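Local coordinates for protein dTDP-4-amino-4,6-dideoxyglucose formyltransferase (Shewanella sp. FDAARGOS_354, PDB 6V2T) that probably transfers a formyl group from a folate cofactor to the amino group of dTDP-4-amino-4,6-dideoxyglucose, in a pathway probably serving lipopolysaccharide O-antigen synthesis, at residues 40-43 / 44-48; 85-88 / 89-93; 116-119 / 120-124; 168-171 / 172-175; 226-229 / 230-233. One frame throughout, in Å; residues are numbered along the deposited sequence.

Interaction 1. Residues 40-43 / 44-48; sequences QNLV and AVNAD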
# COMPACT_ATOMS: atom_id res chain seq x y z
N GLN B 40 -1.06 28.59 -15.93
CA GLN B 40 -0.28 29.85 -15.77
C GLN B 40 0.98 29.82 -16.63
O GLN B 40 1.20 30.76 -17.41
CB GLN B 40 -0.01 30.12 -14.30
CG GLN B 40 -1.18 30.83 -13.65
CD GLN B 40 -1.05 30.97 -12.15
OE1 GLN B 40 -0.24 30.31 -11.51
NE2 GLN B 40 -1.91 31.81 -11.59
N ASN B 41 1.78 28.76 -16.49
CA ASN B 41 3.00 28.55 -17.30
C ASN B 41 2.62 28.48 -18.78
O ASN B 41 3.24 29.18 -19.59
CB ASN B 41 3.79 27.33 -16.84
CG ASN B 41 5.11 27.24 -17.57
OD1 ASN B 41 5.93 28.15 -17.45
ND2 ASN B 41 5.28 26.20 -18.36
N LEU B 42 1.60 27.69 -19.14
CA LEU B 42 1.20 27.48 -20.56
C LEU B 42 0.88 28.82 -21.23
O LEU B 42 1.15 28.96 -22.45
CB LEU B 42 -0.05 26.59 -20.61
CG LEU B 42 -0.01 25.44 -21.59
CD1 LEU B 42 -1.42 24.85 -21.75
CD2 LEU B 42 0.56 25.84 -22.93
N VAL B 43 0.29 29.75 -20.47
CA VAL B 43 -0.13 31.09 -20.97
C VAL B 43 1.14 31.88 -21.31
O VAL B 43 1.25 32.32 -22.48
CB VAL B 43 -1.05 31.78 -19.95
CG1 VAL B 43 -1.13 33.29 -20.15
CG2 VAL B 43 -2.45 31.16 -19.97
N ALA B 44 2.10 31.96 -20.38
CA ALA B 44 3.46 32.53 -20.62
C ALA B 44 4.04 31.98 -21.93
O ALA B 44 4.44 32.80 -22.76
CB ALA B 44 4.37 32.23 -19.45
N VAL B 45 4.07 30.66 -22.13
CA VAL B 45 4.76 29.99 -23.29
C VAL B 45 4.04 30.31 -24.61
O VAL B 45 4.71 30.26 -25.69
CB VAL B 45 4.87 28.46 -23.07
CG1 VAL B 45 5.15 27.70 -24.36
CG2 VAL B 45 5.92 28.11 -22.02
N ASN B 46 2.73 30.56 -24.57
CA ASN B 46 1.89 30.93 -25.74
C ASN B 46 1.68 32.46 -25.75
O ASN B 46 0.70 32.89 -26.39
CB ASN B 46 0.51 30.24 -25.73
CG ASN B 46 0.50 28.81 -26.24
OD1 ASN B 46 0.23 28.57 -27.42
ND2 ASN B 46 0.73 27.85 -25.36
N ALA B 47 2.51 33.26 -25.07
CA ALA B 47 2.28 34.71 -24.85
C ALA B 47 2.23 35.46 -26.19
O ALA B 47 1.69 36.59 -26.21
CB ALA B 47 3.33 35.31 -23.95
N ASP B 48 2.79 34.86 -27.25
CA ASP B 48 2.78 35.40 -28.65
C ASP B 48 1.38 35.22 -29.27
O ASP B 48 1.16 35.77 -30.37
CB ASP B 48 3.86 34.72 -29.50
CG ASP B 48 3.71 33.21 -29.64
OD1 ASP B 48 3.28 32.56 -28.66
OD2 ASP B 48 4.02 32.68 -30.73
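Val45 N donates to Asn41 O over 3.1 Å, and Asn46 N to Leu42 O closes the last turn of helix 33-45 as Asn46 leaves helical geometry. Ala44 N reaches Gln40 O through a weak bond one step before Val45.

The Asn46 side chain turns back on the helix end. Its CG stands anti to its own carbonyl carbon (chi1 -81°), which lets the amide lie beside Leu42. Asn46 ND2 donates to Leu42 O at 3.1 Å, and the acceptor lies in the amide plane. The bond from Asn46 N to Leu42 O is also 3.1 Å long. The two donors come from opposite faces of the carbonyl plane, so one oxygen near the helix end has two bonds from the same residue. A weak bond joins Asn46 N to Val43 O.

The side chains of Leu42 and Asn46 run alongside each other. Leu42 CD2 and Asn46 ND2 are 3.2 Å apart, a tight fit. Leu42 chi1 is also far from staggered, at -133°, which together may point to local strain.

The helix belongs to the beta-alpha-beta unit of strands 24-30 and 53-60. Val43 packs on Phe55 and Tyr57 of strand 53-60. Leu42 meets Leu186 and Leu190 of helix 171-194.

Interaction 2. Residues 85-88 / 89-93; sequences VAHI and VEHYE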
# COMPACT_ATOMS: atom_id res chain seq x y z
N VAL B 85 -21.86 36.14 -9.96
CA VAL B 85 -22.39 35.78 -11.30
C VAL B 85 -22.49 37.06 -12.16
O VAL B 85 -21.98 37.05 -13.31
CB VAL B 85 -23.73 35.02 -11.19
CG1 VAL B 85 -24.53 35.03 -12.48
CG2 VAL B 85 -23.50 33.60 -10.71
N ALA B 86 -23.06 38.14 -11.61
CA ALA B 86 -23.22 39.42 -12.33
C ALA B 86 -21.84 39.93 -12.74
O ALA B 86 -21.67 40.30 -13.92
CB ALA B 86 -23.96 40.43 -11.47
N HIS B 87 -20.87 39.92 -11.82
CA HIS B 87 -19.49 40.39 -12.12
C HIS B 87 -18.93 39.56 -13.28
O HIS B 87 -18.30 40.16 -14.17
CB HIS B 87 -18.54 40.33 -10.91
CG HIS B 87 -17.19 40.87 -11.24
ND1 HIS B 87 -16.02 40.17 -11.00
CD2 HIS B 87 -16.81 42.01 -11.86
CE1 HIS B 87 -14.99 40.87 -11.43
NE2 HIS B 87 -15.44 41.99 -11.96
N ILE B 88 -19.12 38.23 -13.26
CA ILE B 88 -18.48 37.38 -14.31
C ILE B 88 -19.12 37.76 -15.65
O ILE B 88 -18.36 38.05 -16.63
CB ILE B 88 -18.61 35.87 -14.00
CG1 ILE B 88 -17.86 35.47 -12.73
CG2 ILE B 88 -18.15 35.05 -15.19
CD1 ILE B 88 -18.43 34.24 -12.08
N VAL B 89 -20.45 37.77 -15.69
CA VAL B 89 -21.25 38.07 -16.91
C VAL B 89 -20.89 39.47 -17.41
O VAL B 89 -20.78 39.65 -18.63
CB VAL B 89 -22.76 37.96 -16.65
CG1 VAL B 89 -23.53 38.48 -17.85
CG2 VAL B 89 -23.19 36.54 -16.30
N GLU B 90 -20.71 40.41 -16.48
CA GLU B 90 -20.27 41.81 -16.75
C GLU B 90 -18.88 41.83 -17.42
O GLU B 90 -18.74 42.51 -18.43
CB GLU B 90 -20.30 42.58 -15.43
CG GLU B 90 -19.70 43.98 -15.49
CD GLU B 90 -20.31 44.89 -16.53
OE1 GLU B 90 -21.46 44.61 -16.96
OE2 GLU B 90 -19.65 45.87 -16.92
N HIS B 91 -17.90 41.10 -16.89
CA HIS B 91 -16.46 41.38 -17.12
C HIS B 91 -15.79 40.37 -18.07
O HIS B 91 -14.77 40.74 -18.69
CB HIS B 91 -15.73 41.40 -15.76
CG HIS B 91 -14.40 42.08 -15.80
ND1 HIS B 91 -14.27 43.44 -15.60
CD2 HIS B 91 -13.16 41.60 -16.03
CE1 HIS B 91 -12.99 43.77 -15.70
NE2 HIS B 91 -12.29 42.65 -15.97
N TYR B 92 -16.26 39.13 -18.16
CA TYR B 92 -15.50 38.07 -18.86
C TYR B 92 -16.18 37.66 -20.17
O TYR B 92 -17.39 37.54 -20.26
CB TYR B 92 -15.28 36.89 -17.91
CG TYR B 92 -14.35 37.22 -16.78
CD1 TYR B 92 -12.98 37.23 -16.97
CD2 TYR B 92 -14.84 37.55 -15.53
CE1 TYR B 92 -12.11 37.54 -15.93
CE2 TYR B 92 -13.98 37.86 -14.47
CZ TYR B 92 -12.62 37.87 -14.69
OH TYR B 92 -11.77 38.18 -13.67
N GLU B 93 -15.36 37.39 -21.17
CA GLU B 93 -15.85 36.84 -22.47
C GLU B 93 -15.92 35.31 -22.40
O GLU B 93 -16.66 34.70 -23.23
CB GLU B 93 -14.94 37.31 -23.60
CG GLU B 93 -15.19 38.75 -23.99
CD GLU B 93 -14.81 39.79 -22.95
OE1 GLU B 93 -13.68 39.74 -22.40
OE2 GLU B 93 -15.65 40.65 -22.70
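His87 and His91 sit one turn apart on helix 82-91, and their side chains run alongside each other in the same direction. The ring planes are 36° apart and the centroids 5.3 Å apart, so the pair is oblique. His87 NE2 approaches the base of the other side chain and lies 3.9 Å from His91 CB. Both histidines have CG anti to the backbone N (chi1 -177° for His87), which sends the two rings out on one side of the helix. If both were charged, they would probably disfavour each other.

Ile88 and Tyr92 form the second pair, with side chains that slant across one another. Ile88 CG2 touches Tyr92 CD2 at 4.2 Å. Ile88 CA lies in the plane of the tyrosine ring, at its edge. His91 CD2 lies over one face of that ring, toward the rim. Val85 and Val89 make a similar apolar contact through CG1 and CG2.

Backbone bonds carry the helix to its end. Val89 N donates to Val85 O at 2.9 Å and Glu90 N to Ala86 O at 2.7 Å. His91 N reaches His87 O with a bent bond and Ile88 O with a weak one. Tyr92 N closes the last turn on Ile88 O at 2.8 Å, although Tyr92 itself is no longer helical.

The helix end leads into strand 94-98. Ile88 and Tyr92 pack on Leu27 of strand 24-30. Tyr92 OH bonds to Asp56 OD2 of strand 53-60, and the His91 ring meets that of His25.

Interaction 3. Residues 116-119 / 120-124; sequences NIHP and GLNPH. With FOL (folic acid), chain H.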
# COMPACT_ATOMS: atom_id res chain seq x y z
N ASN B 116 -15.39 23.42 -19.50
CA ASN B 116 -14.95 22.56 -18.37
C ASN B 116 -13.81 21.67 -18.84
O ASN B 116 -13.86 21.11 -19.99
CB ASN B 116 -16.09 21.75 -17.75
CG ASN B 116 -15.69 20.92 -16.55
OD1 ASN B 116 -15.93 19.72 -16.51
ND2 ASN B 116 -15.11 21.52 -15.53
N ILE B 117 -12.81 21.54 -18.00
CA ILE B 117 -11.73 20.53 -18.16
C ILE B 117 -12.03 19.40 -17.17
O ILE B 117 -11.89 19.59 -15.95
CB ILE B 117 -10.36 21.19 -17.94
CG1 ILE B 117 -10.20 22.43 -18.81
CG2 ILE B 117 -9.24 20.19 -18.21
CD1 ILE B 117 -9.03 23.28 -18.42
N HIS B 118 -12.49 18.26 -17.67
CA HIS B 118 -12.99 17.13 -16.85
C HIS B 118 -12.04 15.95 -16.97
O HIS B 118 -11.74 15.49 -18.07
CB HIS B 118 -14.41 16.75 -17.31
CG HIS B 118 -14.99 15.53 -16.67
ND1 HIS B 118 -15.32 15.48 -15.33
CD2 HIS B 118 -15.40 14.37 -17.21
CE1 HIS B 118 -15.85 14.30 -15.06
NE2 HIS B 118 -15.88 13.59 -16.19
N PRO B 119 -11.65 15.36 -15.82
CA PRO B 119 -10.79 14.18 -15.80
C PRO B 119 -11.52 12.85 -15.97
O PRO B 119 -11.20 11.91 -15.27
CB PRO B 119 -10.11 14.33 -14.45
CG PRO B 119 -11.20 14.91 -13.56
CD PRO B 119 -11.90 15.90 -14.46
N GLY B 120 -12.50 12.82 -16.87
CA GLY B 120 -13.17 11.59 -17.37
C GLY B 120 -13.36 11.68 -18.88
O GLY B 120 -13.09 12.75 -19.45
N LEU B 121 -13.73 10.57 -19.50
CA LEU B 121 -14.10 10.51 -20.93
C LEU B 121 -15.63 10.53 -21.05
O LEU B 121 -16.25 9.45 -20.99
CB LEU B 121 -13.51 9.24 -21.56
CG LEU B 121 -13.43 9.30 -23.09
CD1 LEU B 121 -12.35 10.24 -23.55
CD2 LEU B 121 -13.21 7.93 -23.68
N ASN B 122 -16.20 11.72 -21.20
CA ASN B 122 -17.68 11.89 -21.35
C ASN B 122 -18.12 11.05 -22.53
O ASN B 122 -17.41 10.98 -23.53
CB ASN B 122 -18.04 13.36 -21.47
CG ASN B 122 -17.87 14.09 -20.16
OD1 ASN B 122 -17.60 13.48 -19.12
ND2 ASN B 122 -17.99 15.41 -20.20
N PRO B 123 -19.31 10.39 -22.49
CA PRO B 123 -20.25 10.49 -21.36
C PRO B 123 -20.15 9.41 -20.26
O PRO B 123 -21.11 9.21 -19.47
CB PRO B 123 -21.58 10.34 -22.12
CG PRO B 123 -21.26 9.30 -23.19
CD PRO B 123 -19.83 9.59 -23.61
N HIS B 124 -19.04 8.68 -20.25
CA HIS B 124 -18.79 7.51 -19.36
C HIS B 124 -18.30 8.00 -17.99
O HIS B 124 -17.28 8.72 -17.95
CB HIS B 124 -17.73 6.60 -19.98
CG HIS B 124 -18.01 6.28 -21.41
ND1 HIS B 124 -19.12 5.55 -21.78
CD2 HIS B 124 -17.34 6.58 -22.55
CE1 HIS B 124 -19.12 5.41 -23.09
NE2 HIS B 124 -18.02 6.03 -23.59
N1 FOL H . -21.19 23.22 -13.69
C2 FOL H . -22.11 22.96 -14.63
NA2 FOL H . -23.26 23.62 -14.63
N3 FOL H . -21.86 22.05 -15.62
C4 FOL H . -20.72 21.35 -15.63
O4 FOL H . -20.58 20.53 -16.58
C4A FOL H . -19.75 21.61 -14.67
N5 FOL H . -18.60 20.94 -14.59
C6 FOL H . -17.75 20.92 -13.39
C7 FOL H . -17.82 22.32 -12.76
N8 FOL H . -19.15 22.87 -12.72
C8A FOL H . -20.03 22.57 -13.69
C9 FOL H . -18.00 19.66 -12.49
N10 FOL H . -17.82 19.92 -11.06
C11 FOL H . -20.18 18.52 -7.87
C12 FOL H . -19.11 19.39 -7.67
C13 FOL H . -18.34 19.84 -8.74
C14 FOL H . -18.61 19.45 -10.04
C15 FOL H . -19.69 18.59 -10.24
C16 FOL H . -20.46 18.13 -9.17
C FOL H . -21.04 18.06 -6.71
O FOL H . -21.01 18.75 -5.72
N FOL H . -21.87 17.01 -6.77
O HOH W 1 -16.59 11.52 -17.59
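His118 and Asn122 meet directly and through a water at the end of strand 113-118. Water 1 lies in the plane of the His118 ring, 2.6 Å from NE2. The same water can donate to Asn122 OD1 at 2.7 Å and to His124 O at 2.9 Å, though it may not serve both at once. It can therefore join the ring to the following loop.

Van der Waals contact is also close. Asn122 OD1 is 3.0 Å from His118 CD2, with the ring and amide planes 35° apart. Gly120 N lies 3.3 Å above one face of the His118 ring, offset toward the rim. Glycine has no side chain, and the imidazole rests close against this backbone. CG of His118 is anti to the backbone N (chi1 173°), which folds the ring back over the turn.

One weak backbone bond, Gly120 N to His118 O, supports the turn at Pro119. Further on, the peptide before Pro123 is cis.

The ligand contact is made by Asn116. Its amide packs on the pterin ring system near N5 and C6, with Asn116 ND2 3.5 Å from FOL C6. Asn116 OD1 accepts from His146 NE2, which helps to hold the amide. Asn116, His118 and nearby Asp153 are consistent with the Asn-His-Asp set known in formyltransferases.

The strand lies between strands 94-98 and 141-147 in the central sheet. Thr144 OG1 ties down Gly120 O and Asn122 N. Glu182, with Leu186 and Val178, of helix 171-194 packs on Ile117 and Pro119.

Interaction 4. Residues 168-171 / 172-175; sequences WDTS and LNVY. With NA (sodium ion), chain J; 0FX (dTDP-4-amino-4,6-dideoxyglucose), chain G.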
# COMPACT_ATOMS: atom_id res chain seq x y z
N TRP B 168 -2.99 -3.63 -13.26
CA TRP B 168 -2.14 -3.33 -12.06
C TRP B 168 -2.27 -1.85 -11.66
O TRP B 168 -1.45 -1.40 -10.87
CB TRP B 168 -0.68 -3.65 -12.34
CG TRP B 168 -0.12 -2.92 -13.52
CD1 TRP B 168 0.51 -1.71 -13.56
CD2 TRP B 168 -0.11 -3.42 -14.87
NE1 TRP B 168 0.90 -1.41 -14.84
CE2 TRP B 168 0.52 -2.44 -15.66
CE3 TRP B 168 -0.59 -4.58 -15.47
CZ2 TRP B 168 0.68 -2.59 -17.04
CZ3 TRP B 168 -0.44 -4.72 -16.83
CH2 TRP B 168 0.20 -3.75 -17.60
N ASP B 169 -3.27 -1.14 -12.17
CA ASP B 169 -3.47 0.30 -11.84
C ASP B 169 -4.30 0.41 -10.57
O ASP B 169 -5.38 -0.26 -10.48
CB ASP B 169 -4.19 1.03 -12.98
CG ASP B 169 -3.30 1.51 -14.11
OD1 ASP B 169 -2.08 1.65 -13.89
OD2 ASP B 169 -3.85 1.80 -15.18
N THR B 170 -3.90 1.33 -9.69
CA THR B 170 -4.79 1.93 -8.66
C THR B 170 -5.45 3.17 -9.25
O THR B 170 -5.06 3.63 -10.35
CB THR B 170 -4.00 2.31 -7.41
OG1 THR B 170 -3.04 3.29 -7.81
CG2 THR B 170 -3.31 1.12 -6.80
N SER B 171 -6.39 3.72 -8.51
CA SER B 171 -6.92 5.07 -8.77
C SER B 171 -5.77 6.06 -8.99
O SER B 171 -5.88 6.87 -9.92
CB SER B 171 -7.81 5.51 -7.66
OG SER B 171 -8.14 6.86 -7.84
N LEU B 172 -4.72 6.02 -8.18
CA LEU B 172 -3.65 7.05 -8.27
C LEU B 172 -2.94 6.88 -9.62
O LEU B 172 -2.70 7.88 -10.29
CB LEU B 172 -2.69 6.89 -7.08
CG LEU B 172 -1.47 7.81 -7.10
CD1 LEU B 172 -1.88 9.26 -7.08
CD2 LEU B 172 -0.52 7.48 -5.95
N ASN B 173 -2.60 5.66 -9.98
CA ASN B 173 -1.94 5.36 -11.27
C ASN B 173 -2.79 5.93 -12.43
O ASN B 173 -2.24 6.65 -13.26
CB ASN B 173 -1.71 3.86 -11.47
CG ASN B 173 -0.85 3.21 -10.42
OD1 ASN B 173 -1.13 2.07 -10.05
ND2 ASN B 173 0.19 3.89 -9.95
N VAL B 174 -4.10 5.63 -12.50
CA VAL B 174 -4.93 6.12 -13.63
C VAL B 174 -5.01 7.66 -13.56
O VAL B 174 -4.94 8.30 -14.60
CB VAL B 174 -6.33 5.49 -13.67
CG1 VAL B 174 -7.06 5.93 -14.92
CG2 VAL B 174 -6.26 3.97 -13.61
N TYR B 175 -5.23 8.23 -12.37
CA TYR B 175 -5.42 9.68 -12.21
C TYR B 175 -4.19 10.42 -12.77
O TYR B 175 -4.37 11.41 -13.50
CB TYR B 175 -5.61 10.05 -10.75
CG TYR B 175 -5.90 11.50 -10.54
CD1 TYR B 175 -7.12 12.04 -10.91
CD2 TYR B 175 -4.96 12.34 -9.97
CE1 TYR B 175 -7.41 13.37 -10.68
CE2 TYR B 175 -5.24 13.66 -9.71
CZ TYR B 175 -6.47 14.18 -10.07
OH TYR B 175 -6.74 15.49 -9.83
NA NA J . -0.11 -0.11 -9.65
O4P 0FX G . -9.66 15.95 -9.46
P2 0FX G . -9.61 17.05 -8.39
O3P 0FX G . -9.02 18.33 -8.90
O1G 0FX G . -11.13 17.30 -8.12
C1G 0FX G . -11.63 18.63 -8.24
C2G 0FX G . -12.51 18.83 -7.03
O2G 0FX G . -11.81 18.72 -5.77
C3G 0FX G . -13.59 17.76 -7.08
O3G 0FX G . -14.49 18.03 -5.99
C4G 0FX G . -14.31 17.75 -8.45
N4A 0FX G . -15.13 16.54 -8.55
C5G 0FX G . -13.38 17.75 -9.66
C6G 0FX G . -14.18 17.97 -10.96
O5G 0FX G . -12.39 18.76 -9.47
OPP 0FX G . -8.71 16.90 -6.96
P 0FX G . -9.36 15.94 -5.91
O1P 0FX G . -10.68 16.26 -5.38
O2P 0FX G . -8.45 15.94 -4.72
O5 0FX G . -9.29 14.42 -6.33
C5 0FX G . -8.18 13.90 -7.02
C4 0FX G . -8.20 12.38 -6.82
O4 0FX G . -7.92 12.01 -5.47
C3 0FX G . -9.57 11.73 -7.08
O3 0FX G . -9.83 11.54 -8.46
C2 0FX G . -9.54 10.42 -6.25
C1 0FX G . -8.58 10.85 -5.10
N11 0FX G . -9.36 11.11 -3.89
C61 0FX G . -9.69 12.36 -3.50
C51 0FX G . -10.41 12.53 -2.32
C5A 0FX G . -10.81 13.93 -1.87
C21 0FX G . -9.69 10.04 -3.16
O21 0FX G . -9.34 8.80 -3.60
N31 0FX G . -10.41 10.16 -2.02
C41 0FX G . -10.77 11.40 -1.58
O41 0FX G . -11.53 11.49 -0.45
O HOH W 2 1.57 0.66 -10.93
O HOH W 3 0.09 0.37 -7.26
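Thr170 and Asn173 form a capping box at the start of helix 171-194. In one direction Asn173 N donates to Thr170 OG1 at 3.2 Å, nearly straight at 173°. In the other, Thr170 N donates to Asn173 OD1 at 2.9 Å, also nearly straight. Thr170 OG1 lies between its own backbone N and carbonyl carbon (chi1 62°), which points it at the first helical N-H groups. It takes a weak bond from Leu172 N as well.

Regular helix bonds follow. Val174 N reaches Thr170 O at 3.1 Å, and Tyr175 N reaches Ser171 O at 2.9 Å.

Metal bonds share the cap. The sodium ion is bound by Asn173 OD1 at 2.4 Å and Trp168 O at 2.2 Å. Waters 2 and 3 and Ala263 O are its other ligands.

Packing is local. Asp169 OD1 lies against Asn173 CB, and the carboxylate and amide planes are 48° apart. The Val174 side chain crosses that of Asp169 at about a right angle, with CG2 near OD2. Asp169 OD2 has its salt bridge with Arg177.

The sugar nucleotide meets Tyr175. Tyr175 OH donates to 0FX O4P at 3.0 Å, and 0FX C4 sits above the centre of the ring face. Ser171 OG bonds to His241 and Gln131, both pocket residues.

Asn173 OD1 thus serves the cap and the metal at once. The sodium would probably polarise that carbonyl. One helical turn links the ion site to the phosphate end of the substrate pocket.

Interaction 5. Residues 226-229 / 230-233; sequences IGTL and RDHI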
# COMPACT_ATOMS: atom_id res chain seq x y z
N ILE B 226 -19.38 -12.37 -1.58
CA ILE B 226 -18.73 -13.52 -2.25
C ILE B 226 -18.42 -13.07 -3.67
O ILE B 226 -19.33 -12.57 -4.33
CB ILE B 226 -19.67 -14.76 -2.24
CG1 ILE B 226 -20.01 -15.18 -0.81
CG2 ILE B 226 -19.10 -15.91 -3.04
CD1 ILE B 226 -21.29 -14.55 -0.30
N GLY B 227 -17.19 -13.23 -4.12
CA GLY B 227 -16.83 -12.94 -5.51
C GLY B 227 -15.51 -13.55 -5.87
O GLY B 227 -14.96 -14.31 -5.06
N THR B 228 -14.99 -13.21 -7.04
CA THR B 228 -13.65 -13.65 -7.46
C THR B 228 -12.64 -12.74 -6.74
O THR B 228 -12.98 -11.57 -6.40
CB THR B 228 -13.45 -13.68 -8.98
OG1 THR B 228 -13.50 -12.34 -9.51
CG2 THR B 228 -14.46 -14.55 -9.71
N LEU B 229 -11.44 -13.27 -6.58
CA LEU B 229 -10.28 -12.52 -6.07
C LEU B 229 -10.04 -11.35 -7.02
O LEU B 229 -9.85 -10.25 -6.51
CB LEU B 229 -9.08 -13.46 -5.98
CG LEU B 229 -7.79 -12.81 -5.50
CD1 LEU B 229 -8.02 -12.14 -4.15
CD2 LEU B 229 -6.69 -13.83 -5.42
N ARG B 230 -10.14 -11.56 -8.34
CA ARG B 230 -10.07 -10.47 -9.36
C ARG B 230 -11.01 -9.31 -8.98
O ARG B 230 -10.57 -8.14 -9.05
CB ARG B 230 -10.44 -10.93 -10.78
CG ARG B 230 -10.37 -9.84 -11.83
CD ARG B 230 -10.58 -10.40 -13.23
NE ARG B 230 -9.46 -11.19 -13.72
CZ ARG B 230 -9.37 -12.52 -13.71
NH1 ARG B 230 -10.33 -13.27 -13.18
NH2 ARG B 230 -8.30 -13.10 -14.23
N ASP B 231 -12.27 -9.59 -8.71
CA ASP B 231 -13.29 -8.54 -8.54
C ASP B 231 -13.04 -7.80 -7.23
O ASP B 231 -13.30 -6.58 -7.16
CB ASP B 231 -14.71 -9.10 -8.61
CG ASP B 231 -15.12 -9.52 -10.02
OD1 ASP B 231 -14.37 -9.25 -11.00
OD2 ASP B 231 -16.16 -10.15 -10.12
N HIS B 232 -12.54 -8.51 -6.23
CA HIS B 232 -12.23 -7.92 -4.91
C HIS B 232 -10.98 -7.06 -5.06
O HIS B 232 -10.97 -5.94 -4.53
CB HIS B 232 -12.12 -9.02 -3.86
CG HIS B 232 -13.44 -9.59 -3.49
ND1 HIS B 232 -13.58 -10.90 -3.04
CD2 HIS B 232 -14.68 -9.04 -3.49
CE1 HIS B 232 -14.86 -11.13 -2.77
NE2 HIS B 232 -15.56 -10.00 -3.03
N ILE B 233 -9.98 -7.56 -5.78
CA ILE B 233 -8.73 -6.78 -6.02
C ILE B 233 -9.07 -5.52 -6.82
O ILE B 233 -8.56 -4.43 -6.47
CB ILE B 233 -7.64 -7.65 -6.66
CG1 ILE B 233 -7.06 -8.63 -5.64
CG2 ILE B 233 -6.55 -6.78 -7.28
CD1 ILE B 233 -6.05 -9.60 -6.19
O HOH W 4 -13.42 -12.39 -12.12
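Thr228 OG1 takes the N-H of Asp231 at 3.1 Å and a hydrogen bond with water 4 at 2.6 Å. The first is the N-cap bond of helix 229-238. Thr228 chi1 is 67°, which places OG1 between the backbone N and the carbonyl carbon and aims it at the first turn. The Asp231 side chain slants across the threonine, with Asp231 CG 3.3 Å from Thr228 OG1. Water 4 also has weak bonds to Asp231 OD1 and to Arg230 NH1, and lies in the guanidinium plane.

Thr228 O is used too. His232 N donates to it at 3.1 Å, and Asp231 N adds a weak bond. This oxygen also lies over one face of the His232 ring. His232 CE1 comes 3.4 Å from Gly227 N, so the ring folds back on the strand. Leu229 O receives Ile233 N at 2.8 Å. The apolar ends meet as Leu229 CG touches Ile233 CD1 at 3.7 Å.

The second subunit packs on the same residues. Residues 226-228 pair antiparallel with a strand of that chain, and Arg230 makes a salt bridge to Asp224 of the second subunit. His232 ND1 bonds to ND1 of His232 of the second subunit. Such a bond probably needs a proton on just one of the two ND1 atoms. The capped helix start thus lies at the dimer interface, where Arg230 and His232 bond across it.

How the interactions relate
The five contacts follow one another along the chain, and none nests in or crosses another. Each closes only a local turn. Interaction 1 ends helix 33-45, and interaction 2 ends helix 82-91; their centres are about 23 Å apart. Interaction 3 leaves strand 113-118 of the main sheet beside the folate. Interaction 4 starts helix 171-194, and its nearest atoms are about 5 Å from those of interaction 3. That long helix runs back to pack on residues of interactions 1 and 3. Interaction 5 starts helix 229-238 in the C-terminal dimerization region, with its centre about 47 Å from that of interaction 1. Arg237 of its helix bonds to the loop of interaction 4.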